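Long-range contacts in putative large adhesion protein (Lap) involved in biofilm formation (Marinobacter hydrocarbonoclasticus ATCC 49840, PDB 6M8M), which binds sugar such as glucose through a calcium-dependent PA14 domain, and is thought to mediate adhesion in biofilm formation: residues 133-138 and 177-182; 137-142 and 153-158. One frame throughout, in Å; residues are numbered along the deposited sequence.

Interaction 1 (133-138 and 177-182); sequences VRADDG and IVYWDQ. With CA (calcium ion), chain E; CA (calcium ion), chain D; BGC (beta-D-glucopyranose), chain B.
Asp136 and Asp137, joined by a cis peptide bond, meet Asp181 at the calcium ion of this PA14 sugar site, a DcisD motif. Asp136, Asp137 and Asp181 each give one carboxylate oxygen (OD1, OD2 and OD1) to the calcium ion, with Asp136 OD1 2.3 Å from it, and glucose adds O1 and O2; the carbonyls of Gly183 and Ala185 complete the shell. Although Asp137 OD2 and Asp181 OD1 lie 3.0 Å apart, the shared cation probably offsets their repulsion. Asp181 OD2 is hydrogen-bonded to Leu87 N. Asp137 OD2 has a second grip, the backbone N of Gln182 at 2.9 Å, which comes from above the carboxylate plane. Gln182 bends at chi2 (105°), turning NE2 to donate to glucose O1, 2.9 Å away, while its carbonyl O binds a second calcium ion.

Behind this shell, Asp137 and Gly138 both face Trp180 in a classic beta bulge: Asp137 N donates to Trp180 O, and Trp180 N to Gly138 O. Tyr179 OH donates a hydrogen bond to Asp136 O, the cis-peptide carbonyl, at 2.7 Å; this oxygen lies at the ring's edge, in its plane, consistent with Tyr179 steadying the turn. Gly138 CA makes a CH-pi contact over the six-membered ring of Trp180, 3.6 Å from its centroid and 9° off the normal.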
loop_
_atom_site.group_PDB
_atom_site.type_symbol
_atom_site.label_atom_id
_atom_site.label_comp_id
_atom_site.label_asym_id
_atom_site.label_seq_id
_atom_site.Cartn_x
_atom_site.Cartn_y
_atom_site.Cartn_z
ATOM N N VAL A 133 -5.432 4.841 -8.108
ATOM C CA VAL A 133 -5.088 3.533 -7.551
ATOM C C VAL A 133 -5.912 2.460 -8.236
ATOM O O VAL A 133 -7.135 2.588 -8.329
ATOM C CB VAL A 133 -5.331 3.479 -6.029
ATOM C CG1 VAL A 133 -4.948 2.107 -5.473
ATOM C CG2 VAL A 133 -4.578 4.602 -5.312
ATOM N N ARG A 134 -5.254 1.402 -8.682
ATOM C CA ARG A 134 -5.929 0.192 -9.117
ATOM C C ARG A 134 -5.608 -0.885 -8.084
ATOM O O ARG A 134 -4.429 -1.166 -7.823
ATOM C CB ARG A 134 -5.473 -0.254 -10.499
ATOM C CG ARG A 134 -6.210 -1.515 -10.966
ATOM C CD ARG A 134 -5.932 -1.801 -12.428
ATOM N NE ARG A 134 -6.658 -2.963 -12.930
ATOM C CZ ARG A 134 -7.920 -2.946 -13.322
ATOM N NH1 ARG A 134 -8.637 -1.842 -13.264
ATOM N NH2 ARG A 134 -8.470 -4.066 -13.772
ATOM N N ALA A 135 -6.633 -1.470 -7.472
ATOM C CA ALA A 135 -6.389 -2.428 -6.406
ATOM C C ALA A 135 -7.485 -3.478 -6.328
ATOM O O ALA A 135 -8.640 -3.247 -6.708
ATOM C CB ALA A 135 -6.286 -1.705 -5.047
ATOM N N ASP A 136 -7.088 -4.630 -5.786
ATOM C CA ASP A 136 -7.958 -5.704 -5.290
ATOM C C ASP A 136 -7.193 -6.156 -4.052
ATOM O O ASP A 136 -6.093 -6.683 -4.206
ATOM C CB ASP A 136 -8.052 -6.811 -6.339
ATOM C CG ASP A 136 -8.707 -8.077 -5.826
ATOM O OD1 ASP A 136 -8.781 -8.277 -4.599
ATOM O OD2 ASP A 136 -9.111 -8.898 -6.688
ATOM N N ASP A 137 -7.671 -5.912 -2.829
ATOM C CA ASP A 137 -8.978 -5.413 -2.458
ATOM C C ASP A 137 -8.945 -3.927 -2.141
ATOM O O ASP A 137 -8.944 -3.117 -3.069
ATOM C CB ASP A 137 -9.511 -6.252 -1.288
ATOM C CG ASP A 137 -9.984 -7.609 -1.758
ATOM O OD1 ASP A 137 -11.115 -7.676 -2.302
ATOM O OD2 ASP A 137 -9.198 -8.593 -1.659
ATOM N N GLY A 138 -8.968 -3.556 -0.867
ATOM C CA GLY A 138 -9.110 -2.176 -0.464
ATOM C C GLY A 138 -7.815 -1.509 -0.039
ATOM O O GLY A 138 -6.766 -2.133 0.076
ATOM N N ILE A 177 0.120 4.451 3.481
ATOM C CA ILE A 177 -0.761 3.636 2.655
ATOM C C ILE A 177 -1.014 2.339 3.388
ATOM O O ILE A 177 -0.059 1.685 3.831
ATOM C CB ILE A 177 -0.109 3.343 1.294
ATOM C CG1 ILE A 177 0.171 4.650 0.554
ATOM C CG2 ILE A 177 -0.960 2.394 0.466
ATOM C CD1 ILE A 177 1.267 4.546 -0.453
ATOM N N VAL A 178 -2.277 1.951 3.495
ATOM C CA VAL A 178 -2.615 0.597 3.922
ATOM C C VAL A 178 -3.425 -0.044 2.803
ATOM O O VAL A 178 -4.194 0.631 2.107
ATOM C CB VAL A 178 -3.345 0.528 5.276
ATOM C CG1 VAL A 178 -2.493 1.143 6.381
ATOM C CG2 VAL A 178 -4.701 1.173 5.196
ATOM N N TYR A 179 -3.253 -1.346 2.638
ATOM C CA TYR A 179 -3.823 -2.116 1.538
ATOM C C TYR A 179 -4.070 -3.517 2.071
ATOM O O TYR A 179 -3.306 -4.001 2.920
ATOM C CB TYR A 179 -2.855 -2.148 0.310
ATOM C CG TYR A 179 -3.091 -3.343 -0.566
ATOM C CD1 TYR A 179 -4.081 -3.348 -1.533
ATOM C CD2 TYR A 179 -2.379 -4.511 -0.358
ATOM C CE1 TYR A 179 -4.342 -4.478 -2.289
ATOM C CE2 TYR A 179 -2.633 -5.643 -1.092
ATOM C CZ TYR A 179 -3.623 -5.630 -2.046
ATOM O OH TYR A 179 -3.863 -6.788 -2.722
ATOM N N TRP A 180 -5.108 -4.187 1.570
ATOM C CA TRP A 180 -5.299 -5.584 1.940
ATOM C C TRP A 180 -5.842 -6.419 0.800
ATOM O O TRP A 180 -6.470 -5.921 -0.145
ATOM C CB TRP A 180 -6.215 -5.722 3.155
ATOM C CG TRP A 180 -7.665 -5.433 2.909
ATOM C CD1 TRP A 180 -8.627 -6.326 2.589
ATOM C CD2 TRP A 180 -8.314 -4.162 3.005
ATOM N NE1 TRP A 180 -9.839 -5.700 2.470
ATOM C CE2 TRP A 180 -9.676 -4.369 2.723
ATOM C CE3 TRP A 180 -7.872 -2.864 3.296
ATOM C CZ2 TRP A 180 -10.613 -3.335 2.745
ATOM C CZ3 TRP A 180 -8.803 -1.837 3.320
ATOM C CH2 TRP A 180 -10.157 -2.080 3.044
ATOM N N ASP A 181 -5.588 -7.718 0.943
ATOM C CA ASP A 181 -6.235 -8.760 0.168
ATOM C C ASP A 181 -7.055 -9.625 1.118
ATOM O O ASP A 181 -6.508 -10.201 2.068
ATOM C CB ASP A 181 -5.212 -9.637 -0.562
ATOM C CG ASP A 181 -5.878 -10.790 -1.272
ATOM O OD1 ASP A 181 -6.962 -10.554 -1.832
ATOM O OD2 ASP A 181 -5.341 -11.921 -1.245
ATOM N N GLN A 182 -8.362 -9.713 0.866
ATOM C CA GLN A 182 -9.235 -10.621 1.604
ATOM C C GLN A 182 -9.114 -12.056 1.120
ATOM O O GLN A 182 -9.608 -12.972 1.796
ATOM C CB GLN A 182 -10.700 -10.178 1.477
ATOM C CG GLN A 182 -11.309 -10.279 0.087
ATOM C CD GLN A 182 -12.281 -11.431 -0.115
ATOM O OE1 GLN A 182 -12.888 -11.975 0.821
ATOM N NE2 GLN A 182 -12.456 -11.795 -1.367
HETATM CA CA CA E . -8.661 -10.240 -3.363
HETATM CA CA CA D . -10.487 -13.639 3.860
HETATM C C2 BGC B . -11.239 -11.191 -5.358
HETATM C C3 BGC B . -11.908 -11.199 -6.694
HETATM C C4 BGC B . -13.409 -11.195 -6.545
HETATM C C5 BGC B . -13.847 -10.020 -5.682
HETATM C C6 BGC B . -15.322 -9.957 -5.441
HETATM C C1 BGC B . -11.728 -10.009 -4.538
HETATM O O1 BGC B . -11.166 -10.032 -3.300
HETATM O O2 BGC B . -9.811 -11.075 -5.436
HETATM O O3 BGC B . -11.484 -12.352 -7.453
HETATM O O4 BGC B . -14.021 -11.028 -7.823
HETATM O O5 BGC B . -13.188 -10.093 -4.376
HETATM O O6 BGC B . -15.800 -11.130 -4.833
HETATM O O HOH W 1 -12.350 -14.141 2.329
#

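Interaction 2 (137-142 and 153-158); sequences DGYRIE and GNQGAN. With CA (calcium ion), chain E; BGC (beta-D-glucopyranose), chain B.
Asp137 receives two hydrogen bonds from Gln155, one on its side chain and one on its backbone, and these tie the loop 153-158 to the DcisD turn of the PA14 sugar pocket. Gln155 N donates to the anti lone pair of Asp137 OD1 at 3.0 Å, and that same oxygen lies 2.6 Å from glucose O1, which is consistent with the loop backbone orienting the carboxylate towards the sugar; the other oxygen, OD2, binds the calcium ion and accepts from Gln182 N. The second bond runs from Gln155 NE2 to Asp137 O, with 165° at the hydrogen. With CG between its backbone N and carbonyl carbon (chi1 59°) and an extended chain beyond, Gln155 brings its amide alongside the turn, the acceptor in the amide plane. Packing is close here too: Gly138 CA lies 3.2 Å from Gly153 O, and Asn154 CB 3.3 Å from Asp137 OD1. Asn154 OD1 itself turns to Trp180 NE1.

Toward Tyr139 the fit is looser. Its ring edge approaches Gln155 NE2 only to 4.1 Å, at CE1, with the ring and amide planes 30° apart, and a water bridges them. This water lies in the ring plane, 2.8 Å from Tyr139 OH; it accepts from Gln155 NE2 and donates to Asn158 O.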
loop_
_atom_site.group_PDB
_atom_site.type_symbol
_atom_site.label_atom_id
_atom_site.label_comp_id
_atom_site.label_asym_id
_atom_site.label_seq_id
_atom_site.Cartn_x
_atom_site.Cartn_y
_atom_site.Cartn_z
ATOM N N ASP A 137 -7.671 -5.912 -2.829
ATOM C CA ASP A 137 -8.978 -5.413 -2.458
ATOM C C ASP A 137 -8.945 -3.927 -2.141
ATOM O O ASP A 137 -8.944 -3.117 -3.069
ATOM C CB ASP A 137 -9.511 -6.252 -1.288
ATOM C CG ASP A 137 -9.984 -7.609 -1.758
ATOM O OD1 ASP A 137 -11.115 -7.676 -2.302
ATOM O OD2 ASP A 137 -9.198 -8.593 -1.659
ATOM N N GLY A 138 -8.968 -3.556 -0.867
ATOM C CA GLY A 138 -9.110 -2.176 -0.464
ATOM C C GLY A 138 -7.815 -1.509 -0.039
ATOM O O GLY A 138 -6.766 -2.133 0.076
ATOM N N TYR A 139 -7.935 -0.212 0.219
ATOM C CA TYR A 139 -6.772 0.582 0.582
ATOM C C TYR A 139 -7.209 1.946 1.095
ATOM O O TYR A 139 -8.336 2.398 0.865
ATOM C CB TYR A 139 -5.810 0.804 -0.607
ATOM C CG TYR A 139 -6.517 1.468 -1.758
ATOM C CD1 TYR A 139 -7.250 0.714 -2.651
ATOM C CD2 TYR A 139 -6.530 2.851 -1.912
ATOM C CE1 TYR A 139 -7.956 1.293 -3.677
ATOM C CE2 TYR A 139 -7.259 3.454 -2.946
ATOM C CZ TYR A 139 -7.973 2.659 -3.819
ATOM O OH TYR A 139 -8.703 3.242 -4.844
ATOM N N ARG A 140 -6.270 2.617 1.759
ATOM C CA ARG A 140 -6.397 4.027 2.097
ATOM C C ARG A 140 -5.023 4.666 1.979
ATOM O O ARG A 140 -4.034 4.094 2.462
ATOM C CB ARG A 140 -6.930 4.244 3.509
ATOM C CG ARG A 140 -6.996 5.749 3.846
ATOM C CD ARG A 140 -7.598 6.027 5.191
ATOM N NE ARG A 140 -9.030 5.779 5.169
ATOM C CZ ARG A 140 -9.790 5.776 6.249
ATOM N NH1 ARG A 140 -9.253 5.988 7.446
ATOM N NH2 ARG A 140 -11.079 5.530 6.135
ATOM N N ILE A 141 -4.959 5.841 1.358
ATOM C CA ILE A 141 -3.765 6.680 1.322
ATOM C C ILE A 141 -4.046 7.943 2.121
ATOM O O ILE A 141 -5.050 8.622 1.887
ATOM C CB ILE A 141 -3.371 7.065 -0.120
ATOM C CG1 ILE A 141 -3.261 5.816 -0.996
ATOM C CG2 ILE A 141 -2.089 7.896 -0.097
ATOM C CD1 ILE A 141 -2.747 6.068 -2.392
ATOM N N GLU A 142 -3.161 8.260 3.047
ATOM C CA GLU A 142 -3.218 9.491 3.822
ATOM C C GLU A 142 -1.945 10.292 3.598
ATOM O O GLU A 142 -0.846 9.728 3.550
ATOM C CB GLU A 142 -3.368 9.176 5.313
ATOM C CG GLU A 142 -4.714 8.584 5.673
ATOM C CD GLU A 142 -4.791 8.074 7.102
ATOM O OE1 GLU A 142 -3.745 8.048 7.787
ATOM O OE2 GLU A 142 -5.903 7.696 7.535
ATOM N N GLY A 153 -13.290 -1.282 1.186
ATOM C CA GLY A 153 -14.091 -2.462 0.935
ATOM C C GLY A 153 -13.321 -3.461 0.096
ATOM O O GLY A 153 -12.164 -3.245 -0.298
ATOM N N ASN A 154 -13.973 -4.586 -0.154
ATOM C CA ASN A 154 -13.444 -5.621 -1.028
ATOM C C ASN A 154 -13.943 -5.414 -2.445
ATOM O O ASN A 154 -15.050 -4.916 -2.663
ATOM C CB ASN A 154 -13.823 -6.986 -0.473
ATOM C CG ASN A 154 -13.075 -7.289 0.809
ATOM O OD1 ASN A 154 -11.927 -6.864 0.974
ATOM N ND2 ASN A 154 -13.695 -8.027 1.711
ATOM N N GLN A 155 -13.109 -5.755 -3.417
ATOM C CA GLN A 155 -13.436 -5.521 -4.821
ATOM C C GLN A 155 -12.463 -6.305 -5.690
ATOM O O GLN A 155 -11.310 -6.516 -5.311
ATOM C CB GLN A 155 -13.324 -4.025 -5.181
ATOM C CG GLN A 155 -11.929 -3.461 -4.928
ATOM C CD GLN A 155 -11.733 -2.040 -5.417
ATOM O OE1 GLN A 155 -12.595 -1.452 -6.085
ATOM N NE2 GLN A 155 -10.607 -1.462 -5.062
ATOM N N GLY A 156 -12.934 -6.713 -6.868
ATOM C CA GLY A 156 -12.019 -7.087 -7.925
ATOM C C GLY A 156 -11.244 -5.870 -8.389
ATOM O O GLY A 156 -11.574 -4.739 -8.045
ATOM N N ALA A 157 -10.194 -6.086 -9.166
ATOM C CA ALA A 157 -9.296 -4.983 -9.484
ATOM C C ALA A 157 -10.068 -3.865 -10.157
ATOM O O ALA A 157 -10.738 -4.076 -11.176
ATOM C CB ALA A 157 -8.157 -5.461 -10.377
ATOM N N ASN A 158 -9.963 -2.666 -9.596
ATOM C CA ASN A 158 -10.657 -1.511 -10.133
ATOM C C ASN A 158 -9.816 -0.282 -9.881
ATOM O O ASN A 158 -9.087 -0.197 -8.880
ATOM C CB ASN A 158 -12.022 -1.343 -9.485
ATOM C CG ASN A 158 -13.078 -2.132 -10.193
ATOM O OD1 ASN A 158 -13.495 -1.781 -11.303
ATOM N ND2 ASN A 158 -13.507 -3.222 -9.582
HETATM CA CA CA E . -8.661 -10.240 -3.363
HETATM C C2 BGC B . -11.239 -11.191 -5.358
HETATM C C3 BGC B . -11.908 -11.199 -6.694
HETATM C C4 BGC B . -13.409 -11.195 -6.545
HETATM C C5 BGC B . -13.847 -10.020 -5.682
HETATM C C6 BGC B . -15.322 -9.957 -5.441
HETATM C C1 BGC B . -11.728 -10.009 -4.538
HETATM O O1 BGC B . -11.166 -10.032 -3.300
HETATM O O2 BGC B . -9.811 -11.075 -5.436
HETATM O O3 BGC B . -11.484 -12.352 -7.453
HETATM O O4 BGC B . -14.021 -11.028 -7.823
HETATM O O5 BGC B . -13.188 -10.093 -4.376
HETATM O O6 BGC B . -15.800 -11.130 -4.833
HETATM O O HOH W 2 -9.686 1.239 -6.492
#

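Interactions 1 and 2 have centres about 4 Å apart and share Asp137 and Gly138, the short turn linking strand 128-136 of the five-strand sheet to strand 139-143 of the eight-strand sheet. Along the chain the order is 133-138, 137-142, 153-158, then 177-182. Strands 139-143 and 174-181 are antiparallel neighbours, joined where Arg140 N lies 2.9 Å from Val178 O, a probable hydrogen bond. Both contacts therefore converge on one turn from different parts of the chain: 177-182 adds Asp181 to the calcium ligands Asp136 and Asp137, while Gln155 and Gly156 of 153-158 lie against the sugar, Gln155 O 3.6 Å from glucose C1 and Gly156 N 3.6 Å from glucose C5. Calcium and glucose touch both contacts.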